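Local atomic coordinates of 4-alpha-glucanotransferase (PDB entry 1TZ7), a protein that belongs to the amylomaltase, or disproportionating-enzyme, family of 4-alpha-glucanotransferases and is built round a barrel of eight parallel strands flanked by helices. Residues K167-W172 against P231-A236; L176-K181 against G249-L254; G373-E378 against E385-P390; L406-G411 against Q456-L461. All blocks are in the same frame, centred on the assembly; numbering follows the deposited sequence.

Interaction 1: K167-W172 against P231-A236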
loop_
_atom_site.group_PDB
_atom_site.type_symbol
_atom_site.label_atom_id
_atom_site.label_comp_id
_atom_site.label_asym_id
_atom_site.label_seq_id
_atom_site.Cartn_x
_atom_site.Cartn_y
_atom_site.Cartn_z
ATOM N N LYS A 167 8.387 25.262 0.721
ATOM C CA LYS A 167 9.262 24.618 1.702
ATOM C C LYS A 167 8.519 23.513 2.461
ATOM O O LYS A 167 7.294 23.462 2.456
ATOM C CB LYS A 167 9.789 25.654 2.700
ATOM C CG LYS A 167 10.827 26.603 2.128
ATOM C CD LYS A 167 11.271 27.626 3.169
ATOM C CE LYS A 167 11.874 28.865 2.522
ATOM N NZ LYS A 167 11.836 30.043 3.432
ATOM N N GLU A 168 9.280 22.637 3.113
ATOM C CA GLU A 168 8.705 21.594 3.975
ATOM C C GLU A 168 8.209 22.207 5.294
ATOM O O GLU A 168 8.511 23.354 5.599
ATOM C CB GLU A 168 9.752 20.504 4.260
ATOM C CG GLU A 168 9.365 19.117 3.767
ATOM C CD GLU A 168 9.132 19.070 2.267
ATOM O OE1 GLU A 168 8.008 18.708 1.848
ATOM O OE2 GLU A 168 10.073 19.393 1.509
ATOM N N TRP A 169 7.448 21.434 6.067
ATOM C CA TRP A 169 6.777 21.975 7.257
ATOM C C TRP A 169 7.775 22.348 8.349
ATOM O O TRP A 169 7.570 23.317 9.076
ATOM C CB TRP A 169 5.715 20.986 7.803
ATOM C CG TRP A 169 6.277 19.751 8.445
ATOM C CD1 TRP A 169 6.407 18.521 7.874
ATOM C CD2 TRP A 169 6.768 19.621 9.786
ATOM N NE1 TRP A 169 6.956 17.636 8.771
ATOM C CE2 TRP A 169 7.187 18.285 9.953
ATOM C CE3 TRP A 169 6.902 20.503 10.868
ATOM C CZ2 TRP A 169 7.730 17.812 11.152
ATOM C CZ3 TRP A 169 7.441 20.026 12.059
ATOM C CH2 TRP A 169 7.846 18.696 12.186
ATOM N N TYR A 170 8.859 21.578 8.453
ATOM C CA TYR A 170 9.880 21.821 9.481
ATOM C C TYR A 170 10.803 22.985 9.103
ATOM O O TYR A 170 11.669 23.366 9.879
ATOM C CB TYR A 170 10.710 20.546 9.742
ATOM C CG TYR A 170 11.287 19.906 8.493
ATOM C CD1 TYR A 170 10.584 18.922 7.807
ATOM C CD2 TYR A 170 12.537 20.284 8.004
ATOM C CE1 TYR A 170 11.104 18.332 6.670
ATOM C CE2 TYR A 170 13.066 19.699 6.863
ATOM C CZ TYR A 170 12.344 18.722 6.201
ATOM O OH TYR A 170 12.857 18.137 5.073
ATOM N N GLU A 171 10.603 23.541 7.907
ATOM C CA GLU A 171 11.361 24.716 7.455
ATOM C C GLU A 171 10.506 26.001 7.498
ATOM O O GLU A 171 11.018 27.099 7.278
ATOM C CB GLU A 171 11.890 24.489 6.032
ATOM C CG GLU A 171 12.582 23.142 5.830
ATOM C CD GLU A 171 13.347 23.062 4.519
ATOM O OE1 GLU A 171 12.698 22.989 3.453
ATOM O OE2 GLU A 171 14.597 23.070 4.555
ATOM N N TRP A 172 9.208 25.852 7.781
ATOM C CA TRP A 172 8.292 27.004 7.838
ATOM C C TRP A 172 8.618 27.900 9.017
ATOM O O TRP A 172 9.323 27.494 9.940
ATOM C CB TRP A 172 6.840 26.535 7.960
ATOM C CG TRP A 172 6.313 25.843 6.755
ATOM C CD1 TRP A 172 6.810 25.905 5.484
ATOM C CD2 TRP A 172 5.177 24.980 6.697
ATOM N NE1 TRP A 172 6.050 25.128 4.641
ATOM C CE2 TRP A 172 5.041 24.549 5.361
ATOM C CE3 TRP A 172 4.252 24.521 7.646
ATOM C CZ2 TRP A 172 4.022 23.685 4.951
ATOM C CZ3 TRP A 172 3.242 23.663 7.233
ATOM C CH2 TRP A 172 3.137 23.257 5.900
ATOM N N PRO A 231 4.783 7.079 8.789
ATOM C CA PRO A 231 4.748 8.181 7.827
ATOM C C PRO A 231 6.153 8.639 7.506
ATOM O O PRO A 231 7.085 8.281 8.230
ATOM C CB PRO A 231 3.999 9.274 8.584
ATOM C CG PRO A 231 4.355 9.045 10.010
ATOM C CD PRO A 231 4.531 7.541 10.164
ATOM N N SER A 232 6.313 9.420 6.448
ATOM C CA SER A 232 7.575 10.115 6.212
ATOM C C SER A 232 7.691 11.301 7.171
ATOM O O SER A 232 6.685 11.818 7.654
ATOM C CB SER A 232 7.666 10.593 4.760
ATOM O OG SER A 232 6.672 11.560 4.476
ATOM N N TYR A 233 8.918 11.723 7.448
ATOM C CA TYR A 233 9.143 12.896 8.282
ATOM C C TYR A 233 8.494 14.117 7.650
ATOM O O TYR A 233 7.946 14.972 8.347
ATOM C CB TYR A 233 10.639 13.146 8.474
ATOM C CG TYR A 233 10.939 14.375 9.294
ATOM C CD1 TYR A 233 11.684 15.423 8.769
ATOM C CD2 TYR A 233 10.467 14.495 10.595
ATOM C CE1 TYR A 233 11.957 16.555 9.520
ATOM C CE2 TYR A 233 10.734 15.620 11.353
ATOM C CZ TYR A 233 11.478 16.647 10.812
ATOM O OH TYR A 233 11.741 17.759 11.560
ATOM N N SER A 234 8.560 14.189 6.320
ATOM C CA SER A 234 7.925 15.264 5.564
ATOM C C SER A 234 6.474 14.912 5.246
ATOM O O SER A 234 6.129 14.610 4.091
ATOM C CB SER A 234 8.690 15.513 4.264
ATOM O OG SER A 234 10.036 15.872 4.529
ATOM N N SER A 235 5.630 14.943 6.269
ATOM C CA SER A 235 4.214 14.625 6.105
ATOM C C SER A 235 3.341 15.506 6.996
ATOM O O SER A 235 3.797 16.026 8.020
ATOM C CB SER A 235 3.955 13.141 6.414
ATOM O OG SER A 235 4.102 12.863 7.795
ATOM N N ALA A 236 2.089 15.675 6.593
ATOM C CA ALA A 236 1.098 16.354 7.416
ATOM C C ALA A 236 0.906 15.637 8.757
ATOM O O ALA A 236 0.524 16.247 9.733
ATOM C CB ALA A 236 -0.221 16.439 6.676
#
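Trp169 makes the one hydrogen bond that joins these two loops: NE1 donates to Tyr233 O at 2.9 Å, almost straight at 166°, and the oxygen lies at the indole edge in the ring plane. Tryptophan suits the place because it combines a single N-H with a broad apolar surface.

The aromatic contacts centre on Tyr233. With CG anti to the backbone N (chi1 178°), its ring extends to meet both neighbours, CE2 coming to 3.7 Å from Trp169 CZ2. Its CE1 stands over one face of Tyr170, a tight 3.2 Å from Tyr170 CD1, the two ring planes inclined by 31°. Glu168 CB lies against the opposite face of Tyr170.

Van der Waals contact completes the set. Ser234, at the centre of an inverse gamma turn, places OG at the edge of Tyr170, 3.4 Å from Tyr170 CE1.

In the fold, the loop after barrel strand 222-227 thus meets the linker between helices 149-165 and 174-177, just before helix 236-240, whose N-cap is Ser235, its OG bonding weakly to Val238 N. Adhesion is chiefly aromatic, while the lone N-H bond satisfies a buried indole nitrogen and helps to fix the ring's rotation.

Interaction 2: L176-K181 against G249-L254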
loop_
_atom_site.group_PDB
_atom_site.type_symbol
_atom_site.label_atom_id
_atom_site.label_comp_id
_atom_site.label_asym_id
_atom_site.label_seq_id
_atom_site.Cartn_x
_atom_site.Cartn_y
_atom_site.Cartn_z
ATOM N N LEU A 176 3.864 28.708 12.322
ATOM C CA LEU A 176 3.135 27.722 11.513
ATOM C C LEU A 176 3.698 26.315 11.735
ATOM O O LEU A 176 2.962 25.332 11.714
ATOM C CB LEU A 176 3.213 28.084 10.027
ATOM C CG LEU A 176 2.608 29.434 9.628
ATOM C CD1 LEU A 176 2.976 29.781 8.196
ATOM C CD2 LEU A 176 1.098 29.428 9.807
ATOM N N LYS A 177 5.007 26.239 11.948
ATOM C CA LYS A 177 5.698 24.967 12.155
ATOM C C LYS A 177 5.180 24.252 13.408
ATOM O O LYS A 177 5.028 23.031 13.416
ATOM C CB LYS A 177 7.209 25.215 12.278
ATOM C CG LYS A 177 8.042 23.977 12.543
ATOM C CD LYS A 177 9.523 24.331 12.665
ATOM C CE LYS A 177 10.342 23.162 13.171
ATOM N NZ LYS A 177 11.690 23.589 13.635
ATOM N N ARG A 178 4.914 25.023 14.461
ATOM C CA ARG A 178 4.492 24.465 15.744
ATOM C C ARG A 178 2.977 24.580 15.916
ATOM O O ARG A 178 2.446 24.308 16.987
ATOM C CB ARG A 178 5.203 25.185 16.895
ATOM C CG ARG A 178 6.720 25.245 16.747
ATOM C CD ARG A 178 7.482 24.898 18.009
ATOM N NE ARG A 178 8.920 24.831 17.771
ATOM C CZ ARG A 178 9.833 24.658 18.723
ATOM N NH1 ARG A 178 9.463 24.532 19.996
ATOM N NH2 ARG A 178 11.122 24.611 18.404
ATOM N N ARG A 179 2.293 24.995 14.851
ATOM C CA ARG A 179 0.831 25.002 14.812
ATOM C C ARG A 179 0.228 25.863 15.932
ATOM O O ARG A 179 -0.686 25.436 16.634
ATOM C CB ARG A 179 0.287 23.566 14.893
ATOM C CG ARG A 179 0.635 22.710 13.683
ATOM C CD ARG A 179 0.200 21.257 13.803
ATOM N NE ARG A 179 -1.218 21.132 14.148
ATOM C CZ ARG A 179 -2.222 21.286 13.285
ATOM N NH1 ARG A 179 -3.474 21.153 13.698
ATOM N NH2 ARG A 179 -1.978 21.569 12.007
ATOM N N GLU A 180 0.748 27.074 16.089
ATOM C CA GLU A 180 0.128 28.058 16.971
ATOM C C GLU A 180 -1.273 28.394 16.468
ATOM O O GLU A 180 -1.478 28.605 15.273
ATOM C CB GLU A 180 0.980 29.331 17.050
ATOM C CG GLU A 180 1.535 29.622 18.440
ATOM C CD GLU A 180 2.776 28.808 18.759
ATOM O OE1 GLU A 180 3.864 29.159 18.253
ATOM O OE2 GLU A 180 2.666 27.821 19.515
ATOM N N LYS A 181 -2.231 28.435 17.391
ATOM C CA LYS A 181 -3.652 28.502 17.036
ATOM C C LYS A 181 -3.946 29.680 16.105
ATOM O O LYS A 181 -4.561 29.509 15.051
ATOM C CB LYS A 181 -4.511 28.616 18.307
ATOM C CG LYS A 181 -4.513 27.344 19.183
ATOM C CD LYS A 181 -4.528 27.683 20.694
ATOM C CE LYS A 181 -3.370 27.008 21.443
ATOM N NZ LYS A 181 -2.870 27.840 22.575
ATOM N N GLY A 249 13.619 19.295 20.809
ATOM C CA GLY A 249 12.984 20.583 21.041
ATOM C C GLY A 249 12.620 21.327 19.757
ATOM O O GLY A 249 11.638 22.070 19.724
ATOM N N ASP A 250 13.417 21.127 18.703
ATOM C CA ASP A 250 13.195 21.812 17.420
ATOM C C ASP A 250 12.316 20.979 16.456
ATOM O O ASP A 250 12.151 21.342 15.290
ATOM C CB ASP A 250 14.540 22.129 16.749
ATOM C CG ASP A 250 15.462 22.944 17.643
ATOM O OD1 ASP A 250 15.053 24.041 18.083
ATOM O OD2 ASP A 250 16.610 22.567 17.960
ATOM N N LEU A 251 11.765 19.870 16.960
ATOM C CA LEU A 251 10.908 18.972 16.155
ATOM C C LEU A 251 11.684 18.261 15.022
ATOM O O LEU A 251 11.083 17.764 14.063
ATOM C CB LEU A 251 9.706 19.737 15.571
ATOM C CG LEU A 251 8.864 20.552 16.568
ATOM C CD1 LEU A 251 7.708 21.227 15.855
ATOM C CD2 LEU A 251 8.350 19.673 17.705
ATOM N N LYS A 252 13.007 18.213 15.145
ATOM C CA LYS A 252 13.827 17.333 14.313
ATOM C C LYS A 252 13.892 15.943 14.950
ATOM O O LYS A 252 13.878 15.821 16.171
ATOM C CB LYS A 252 15.241 17.904 14.155
ATOM C CG LYS A 252 15.399 18.857 12.979
ATOM C CD LYS A 252 16.860 19.264 12.783
ATOM C CE LYS A 252 16.986 20.474 11.872
ATOM N NZ LYS A 252 18.360 21.051 11.894
ATOM N N PRO A 253 13.965 14.898 14.123
ATOM C CA PRO A 253 13.992 13.523 14.628
ATOM C C PRO A 253 15.150 13.285 15.590
ATOM O O PRO A 253 16.288 13.627 15.283
ATOM C CB PRO A 253 14.163 12.680 13.354
ATOM C CG PRO A 253 13.698 13.558 12.248
ATOM C CD PRO A 253 14.033 14.948 12.653
ATOM N N LEU A 254 14.844 12.717 16.750
ATOM C CA LEU A 254 15.862 12.278 17.696
ATOM C C LEU A 254 16.306 10.851 17.356
ATOM O O LEU A 254 17.472 10.502 17.509
ATOM C CB LEU A 254 15.304 12.336 19.127
ATOM C CG LEU A 254 16.301 12.413 20.292
ATOM C CD1 LEU A 254 17.231 13.623 20.164
ATOM C CD2 LEU A 254 15.543 12.461 21.616
#
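Lys177 and Leu251 form the close-packed part of this contact. The lysine leaves its helix with CG set opposite the backbone N and every later torsion near 180°, so that NZ reaches Asp250 O at 2.8 Å and donates a hydrogen bond to it. A long aliphatic chain with a charged end suits this buried position: the methylenes can pack while the ammonium meets a carbonyl. Leu251 points back at the helix, its CD1 lying 4.2 Å from Lys177 CE and 4.0 Å from Lys177 O, and it also rests on Trp169.

Here helix 174-177 ends in a Schellman motif, with Arg179 at positive phi as the C-prime residue. Arg178, the first residue to leave helical geometry, lies on the exposed side.

There the contact is looser. Arg178 CG still touches Leu251 CD1 at 4.2 Å, but no well-directed hydrogen bond to segment 249-254 holds the guanidinium, and attraction of charges probably dominates. Arg178 NH2 comes within 2.9 Å of Gly249 O at a poor angle, and its salt bridge to Asp250 OD1 is long, at 4.0 Å. On this side a long arginine can reach across while its charge stays near solvent, and its NE has another weak, long ion pair with Glu174.

Interaction 3: G373-E378 against E385-P390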
loop_
_atom_site.group_PDB
_atom_site.type_symbol
_atom_site.label_atom_id
_atom_site.label_comp_id
_atom_site.label_asym_id
_atom_site.label_seq_id
_atom_site.Cartn_x
_atom_site.Cartn_y
_atom_site.Cartn_z
ATOM N N GLY A 373 -1.132 -14.458 9.242
ATOM C CA GLY A 373 0.194 -14.096 8.784
ATOM C C GLY A 373 0.295 -14.100 7.269
ATOM O O GLY A 373 -0.696 -14.302 6.564
ATOM N N SER A 374 1.502 -13.870 6.773
ATOM C CA SER A 374 1.781 -13.926 5.345
ATOM C C SER A 374 2.760 -15.073 5.054
ATOM O O SER A 374 3.690 -15.315 5.814
ATOM C CB SER A 374 2.380 -12.589 4.868
ATOM O OG SER A 374 1.433 -11.539 4.971
ATOM N N ARG A 375 2.531 -15.774 3.952
ATOM C CA ARG A 375 3.500 -16.739 3.433
ATOM C C ARG A 375 3.689 -16.540 1.934
ATOM O O ARG A 375 2.780 -16.114 1.236
ATOM C CB ARG A 375 3.041 -18.171 3.710
ATOM C CG ARG A 375 2.767 -18.471 5.171
ATOM C CD ARG A 375 4.018 -18.617 6.025
ATOM N NE ARG A 375 3.686 -18.653 7.447
ATOM C CZ ARG A 375 3.308 -19.752 8.112
ATOM N NH1 ARG A 375 3.018 -19.675 9.402
ATOM N NH2 ARG A 375 3.225 -20.926 7.490
ATOM N N VAL A 376 4.880 -16.855 1.453
ATOM C CA VAL A 376 5.245 -16.613 0.064
ATOM C C VAL A 376 5.983 -17.829 -0.464
ATOM O O VAL A 376 7.024 -18.201 0.058
ATOM C CB VAL A 376 6.155 -15.349 -0.071
ATOM C CG1 VAL A 376 6.377 -14.995 -1.539
ATOM C CG2 VAL A 376 5.540 -14.165 0.668
ATOM N N ILE A 377 5.437 -18.457 -1.496
ATOM C CA ILE A 377 5.981 -19.730 -1.977
ATOM C C ILE A 377 7.365 -19.556 -2.607
ATOM O O ILE A 377 8.132 -20.514 -2.710
ATOM C CB ILE A 377 5.011 -20.400 -2.973
ATOM C CG1 ILE A 377 5.359 -21.881 -3.128
ATOM C CG2 ILE A 377 5.050 -19.693 -4.325
ATOM C CD1 ILE A 377 4.228 -22.716 -3.612
ATOM N N GLU A 378 7.683 -18.330 -3.012
ATOM C CA GLU A 378 9.024 -18.007 -3.522
ATOM C C GLU A 378 10.124 -18.224 -2.455
ATOM O O GLU A 378 11.286 -18.440 -2.790
ATOM C CB GLU A 378 9.062 -16.558 -4.018
ATOM C CG GLU A 378 10.241 -16.249 -4.909
ATOM C CD GLU A 378 10.147 -14.886 -5.548
ATOM O OE1 GLU A 378 10.997 -14.027 -5.239
ATOM O OE2 GLU A 378 9.224 -14.673 -6.364
ATOM N N GLU A 385 12.440 -27.631 5.268
ATOM C CA GLU A 385 11.306 -27.551 6.196
ATOM C C GLU A 385 10.777 -26.113 6.324
ATOM O O GLU A 385 10.224 -25.734 7.357
ATOM C CB GLU A 385 11.711 -28.098 7.574
ATOM C CG GLU A 385 11.662 -29.620 7.662
ATOM C CD GLU A 385 12.563 -30.179 8.752
ATOM O OE1 GLU A 385 13.629 -30.737 8.416
ATOM O OE2 GLU A 385 12.202 -30.065 9.942
ATOM N N SER A 386 10.947 -25.326 5.265
ATOM C CA SER A 386 10.479 -23.940 5.253
ATOM C C SER A 386 8.998 -23.853 5.609
ATOM O O SER A 386 8.189 -24.675 5.165
ATOM C CB SER A 386 10.713 -23.313 3.875
ATOM O OG SER A 386 10.047 -22.067 3.764
ATOM N N GLU A 387 8.646 -22.852 6.406
ATOM C CA GLU A 387 7.261 -22.631 6.789
ATOM C C GLU A 387 6.429 -22.093 5.604
ATOM O O GLU A 387 5.211 -21.971 5.700
ATOM C CB GLU A 387 7.182 -21.662 7.990
ATOM C CG GLU A 387 7.530 -20.216 7.664
ATOM C CD GLU A 387 7.716 -19.356 8.915
ATOM O OE1 GLU A 387 8.738 -19.525 9.607
ATOM O OE2 GLU A 387 6.844 -18.516 9.198
ATOM N N HIS A 388 7.102 -21.783 4.495
ATOM C CA HIS A 388 6.428 -21.279 3.311
ATOM C C HIS A 388 6.121 -22.397 2.298
ATOM O O HIS A 388 5.534 -22.143 1.247
ATOM C CB HIS A 388 7.270 -20.196 2.644
ATOM C CG HIS A 388 7.558 -19.025 3.527
ATOM N ND1 HIS A 388 7.040 -17.769 3.291
ATOM C CD2 HIS A 388 8.318 -18.913 4.644
ATOM C CE1 HIS A 388 7.467 -16.937 4.225
ATOM N NE2 HIS A 388 8.244 -17.607 5.057
ATOM N N LEU A 389 6.520 -23.623 2.613
ATOM C CA LEU A 389 6.068 -24.784 1.843
ATOM C C LEU A 389 4.553 -25.002 2.072
ATOM O O LEU A 389 4.058 -24.845 3.186
ATOM C CB LEU A 389 6.851 -26.041 2.242
ATOM C CG LEU A 389 8.300 -26.100 1.728
ATOM C CD1 LEU A 389 9.115 -27.116 2.511
ATOM C CD2 LEU A 389 8.331 -26.418 0.243
ATOM N N PRO A 390 3.830 -25.342 1.007
ATOM C CA PRO A 390 2.372 -25.513 1.075
ATOM C C PRO A 390 1.902 -26.333 2.276
ATOM O O PRO A 390 0.953 -25.937 2.951
ATOM C CB PRO A 390 2.051 -26.240 -0.222
ATOM C CG PRO A 390 3.108 -25.801 -1.167
ATOM C CD PRO A 390 4.349 -25.571 -0.351
#
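His388 ND1 accepts the N-H of Val376 N at 3.0 Å, in a bond nearly straight at 169° that enters at the ring edge, close to the ring plane. This bond needs an unprotonated ND1, so the proton of a neutral ring is probably on NE2; the 3.3 Å approach of ND1 to Val376 O is poorly directed and weak. Histidine suits the spot because it offers an in-plane acceptor close to the backbone, on a flat ring whose face can still take an aliphatic chain.

Arg375 reaches the loop more loosely. Its chain bends at CG (chi2 -74°), bringing NH2 to Glu387 O at 2.9 Å in a weak hydrogen bond. Glu387 OE2 lies over a guanidinium face, 3.6 Å from Arg375 NE, the two flat groups turned 78° apart; this long salt bridge is an attraction of charges alone. Arg375 finds its stronger partner in Glu394, through NH1.

Farther out, Arg375 CD sits over the centre of the His388 ring in a CH-pi contact. Ile377 CD1 meets Pro390 CG at 4.1 Å, and both residues also touch helix 437-447. An ST turn, Ser386 OG accepting from His388 N, lies within the type I turn Ser386-Leu389.

The chemistry implies that barrel strand 373-376 holds the loop leading to strand 397-400 by one well-directed imidazole bond, to which the guanidinium adds a weak one and a charge attraction.

Interaction 4: L406-G411 against Q456-L461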
loop_
_atom_site.group_PDB
_atom_site.type_symbol
_atom_site.label_atom_id
_atom_site.label_comp_id
_atom_site.label_asym_id
_atom_site.label_seq_id
_atom_site.Cartn_x
_atom_site.Cartn_y
_atom_site.Cartn_z
ATOM N N LEU A 406 9.381 -8.408 -4.490
ATOM C CA LEU A 406 10.097 -9.577 -4.978
ATOM C C LEU A 406 10.060 -9.603 -6.485
ATOM O O LEU A 406 9.175 -9.013 -7.098
ATOM C CB LEU A 406 9.441 -10.851 -4.442
ATOM C CG LEU A 406 9.949 -11.425 -3.113
ATOM C CD1 LEU A 406 10.386 -10.337 -2.151
ATOM C CD2 LEU A 406 8.869 -12.288 -2.486
ATOM N N PRO A 407 11.004 -10.308 -7.093
ATOM C CA PRO A 407 10.889 -10.639 -8.509
ATOM C C PRO A 407 9.691 -11.550 -8.719
ATOM O O PRO A 407 9.397 -12.361 -7.841
ATOM C CB PRO A 407 12.214 -11.368 -8.826
ATOM C CG PRO A 407 12.820 -11.725 -7.511
ATOM C CD PRO A 407 12.221 -10.859 -6.476
ATOM N N PRO A 408 8.989 -11.412 -9.836
ATOM C CA PRO A 408 7.957 -12.382 -10.196
ATOM C C PRO A 408 8.553 -13.776 -10.289
ATOM O O PRO A 408 9.746 -13.913 -10.569
ATOM C CB PRO A 408 7.471 -11.892 -11.571
ATOM C CG PRO A 408 7.830 -10.446 -11.606
ATOM C CD PRO A 408 9.111 -10.335 -10.834
ATOM N N ILE A 409 7.734 -14.792 -10.044
ATOM C CA ILE A 409 8.207 -16.180 -9.955
ATOM C C ILE A 409 9.123 -16.581 -11.119
ATOM O O ILE A 409 10.122 -17.271 -10.917
ATOM C CB ILE A 409 6.991 -17.144 -9.874
ATOM C CG1 ILE A 409 6.360 -17.091 -8.477
ATOM C CG2 ILE A 409 7.407 -18.590 -10.227
ATOM C CD1 ILE A 409 7.313 -17.505 -7.342
ATOM N N ARG A 410 8.782 -16.153 -12.332
ATOM C CA ARG A 410 9.530 -16.573 -13.522
ATOM C C ARG A 410 10.946 -15.992 -13.526
ATOM O O ARG A 410 11.886 -16.653 -13.945
ATOM C CB ARG A 410 8.792 -16.164 -14.799
ATOM C CG ARG A 410 9.429 -16.714 -16.098
ATOM C CD ARG A 410 8.578 -16.490 -17.349
ATOM N NE ARG A 410 9.096 -17.216 -18.507
ATOM C CZ ARG A 410 8.517 -17.229 -19.708
ATOM N NH1 ARG A 410 7.397 -16.558 -19.919
ATOM N NH2 ARG A 410 9.062 -17.919 -20.702
ATOM N N GLY A 411 11.083 -14.748 -13.062
ATOM C CA GLY A 411 12.386 -14.100 -12.966
ATOM C C GLY A 411 13.196 -14.603 -11.780
ATOM O O GLY A 411 14.415 -14.704 -11.844
ATOM N N GLN A 456 0.258 -12.682 -7.500
ATOM C CA GLN A 456 0.709 -11.429 -8.097
ATOM C C GLN A 456 0.422 -11.450 -9.595
ATOM O O GLN A 456 0.632 -12.459 -10.256
ATOM C CB GLN A 456 2.209 -11.178 -7.839
ATOM C CG GLN A 456 2.572 -9.680 -7.885
ATOM C CD GLN A 456 4.062 -9.394 -7.680
ATOM O OE1 GLN A 456 4.460 -8.230 -7.584
ATOM N NE2 GLN A 456 4.874 -10.441 -7.619
ATOM N N MET A 457 -0.067 -10.333 -10.117
ATOM C CA MET A 457 -0.547 -10.280 -11.496
ATOM C C MET A 457 0.550 -10.711 -12.465
ATOM O O MET A 457 0.281 -11.399 -13.438
ATOM C CB MET A 457 -1.032 -8.870 -11.843
ATOM C CG MET A 457 -1.680 -8.761 -13.218
ATOM S SD MET A 457 -3.221 -9.706 -13.331
ATOM C CE MET A 457 -3.898 -9.056 -14.841
ATOM N N GLN A 458 1.790 -10.308 -12.176
ATOM C CA GLN A 458 2.938 -10.630 -13.037
ATOM C C GLN A 458 3.132 -12.142 -13.182
ATOM O O GLN A 458 3.604 -12.619 -14.218
ATOM C CB GLN A 458 4.225 -10.005 -12.470
ATOM C CG GLN A 458 4.275 -8.484 -12.556
ATOM C CD GLN A 458 3.852 -7.811 -11.259
ATOM O OE1 GLN A 458 2.844 -8.179 -10.668
ATOM N NE2 GLN A 458 4.625 -6.830 -10.819
ATOM N N ASP A 459 2.784 -12.888 -12.135
ATOM C CA ASP A 459 2.870 -14.352 -12.165
ATOM C C ASP A 459 1.764 -14.950 -13.037
ATOM O O ASP A 459 1.998 -15.899 -13.790
ATOM C CB ASP A 459 2.780 -14.923 -10.749
ATOM C CG ASP A 459 3.963 -14.526 -9.881
ATOM O OD1 ASP A 459 5.022 -14.154 -10.439
ATOM O OD2 ASP A 459 3.926 -14.555 -8.635
ATOM N N LEU A 460 0.565 -14.389 -12.927
ATOM C CA LEU A 460 -0.550 -14.781 -13.788
ATOM C C LEU A 460 -0.180 -14.602 -15.260
ATOM O O LEU A 460 -0.567 -15.406 -16.112
ATOM C CB LEU A 460 -1.790 -13.943 -13.462
ATOM C CG LEU A 460 -3.155 -14.647 -13.501
ATOM C CD1 LEU A 460 -4.270 -13.612 -13.566
ATOM C CD2 LEU A 460 -3.261 -15.617 -14.663
ATOM N N LEU A 461 0.577 -13.544 -15.549
ATOM C CA LEU A 461 0.948 -13.206 -16.923
ATOM C C LEU A 461 2.279 -13.843 -17.326
ATOM O O LEU A 461 2.752 -13.656 -18.454
ATOM C CB LEU A 461 1.027 -11.682 -17.084
ATOM C CG LEU A 461 -0.294 -10.929 -16.837
ATOM C CD1 LEU A 461 -0.083 -9.426 -16.889
ATOM C CD2 LEU A 461 -1.351 -11.353 -17.844
HETATM O O HOH W 1 7.179 -7.623 -8.168
HETATM O O HOH W 2 6.293 -14.645 -12.882
#
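Asp459 faces Ile409 where two short helices meet beside the (beta/alpha)8 barrel: helix 457-460 follows directly on the eighth strand, 452-456, and helix 409-414 begins at Ile409. The two side chains cross at about a right angle. With CG anti to its carbonyl carbon (chi1 -65°), Asp459 turns its carboxylate to the start of the other helix, and OD1 accepts from Ile409 N at 2.8 Å. The donor arrives on the syn side, 32° out of the carboxylate plane. Aspartate is well chosen, being short and having two oxygens to share: OD2 turns to the hydroxyls of Thr401 and Ser402, while lying 3.5 Å from Ile409 CG1.

Pro408 sits at the N-cap position, where its lack of an N-H costs the helix nothing. Its ring lies at a slant to Gln458, with CG 3.7 Å from Gln458 CB, and its own CB is 3.5 Å from Asp459 OD1. The methylene part of Gln458 does the packing, whereas its amide NE2 is bonded to Ala467 O.

A water extends the polar link by one residue along the helix, donating to Asp459 OD1 at 2.8 Å and accepting from Arg410 N at 3.0 Å.

The four contacts form two pairs on opposite sides of the chain's centre. Interactions 1 and 2, with centres 10 Å apart, have segments that alternate along the sequence and are joined directly: Tyr233 OH probably hydrogen-bonds Leu251 O at 2.6 Å, and Lys177 CG packs 3.6 Å from Trp169 O. Interactions 3 and 4 follow one another in the chain, their centres 16 Å apart; Val376 CG1 of the sixth barrel strand touches Leu406 CD2 at 3.8 Å. Interactions 1 and 3 have centres 39 Å apart and nearest atoms about 19 Å apart, so the two pairs lie far from each other, with no contact between them.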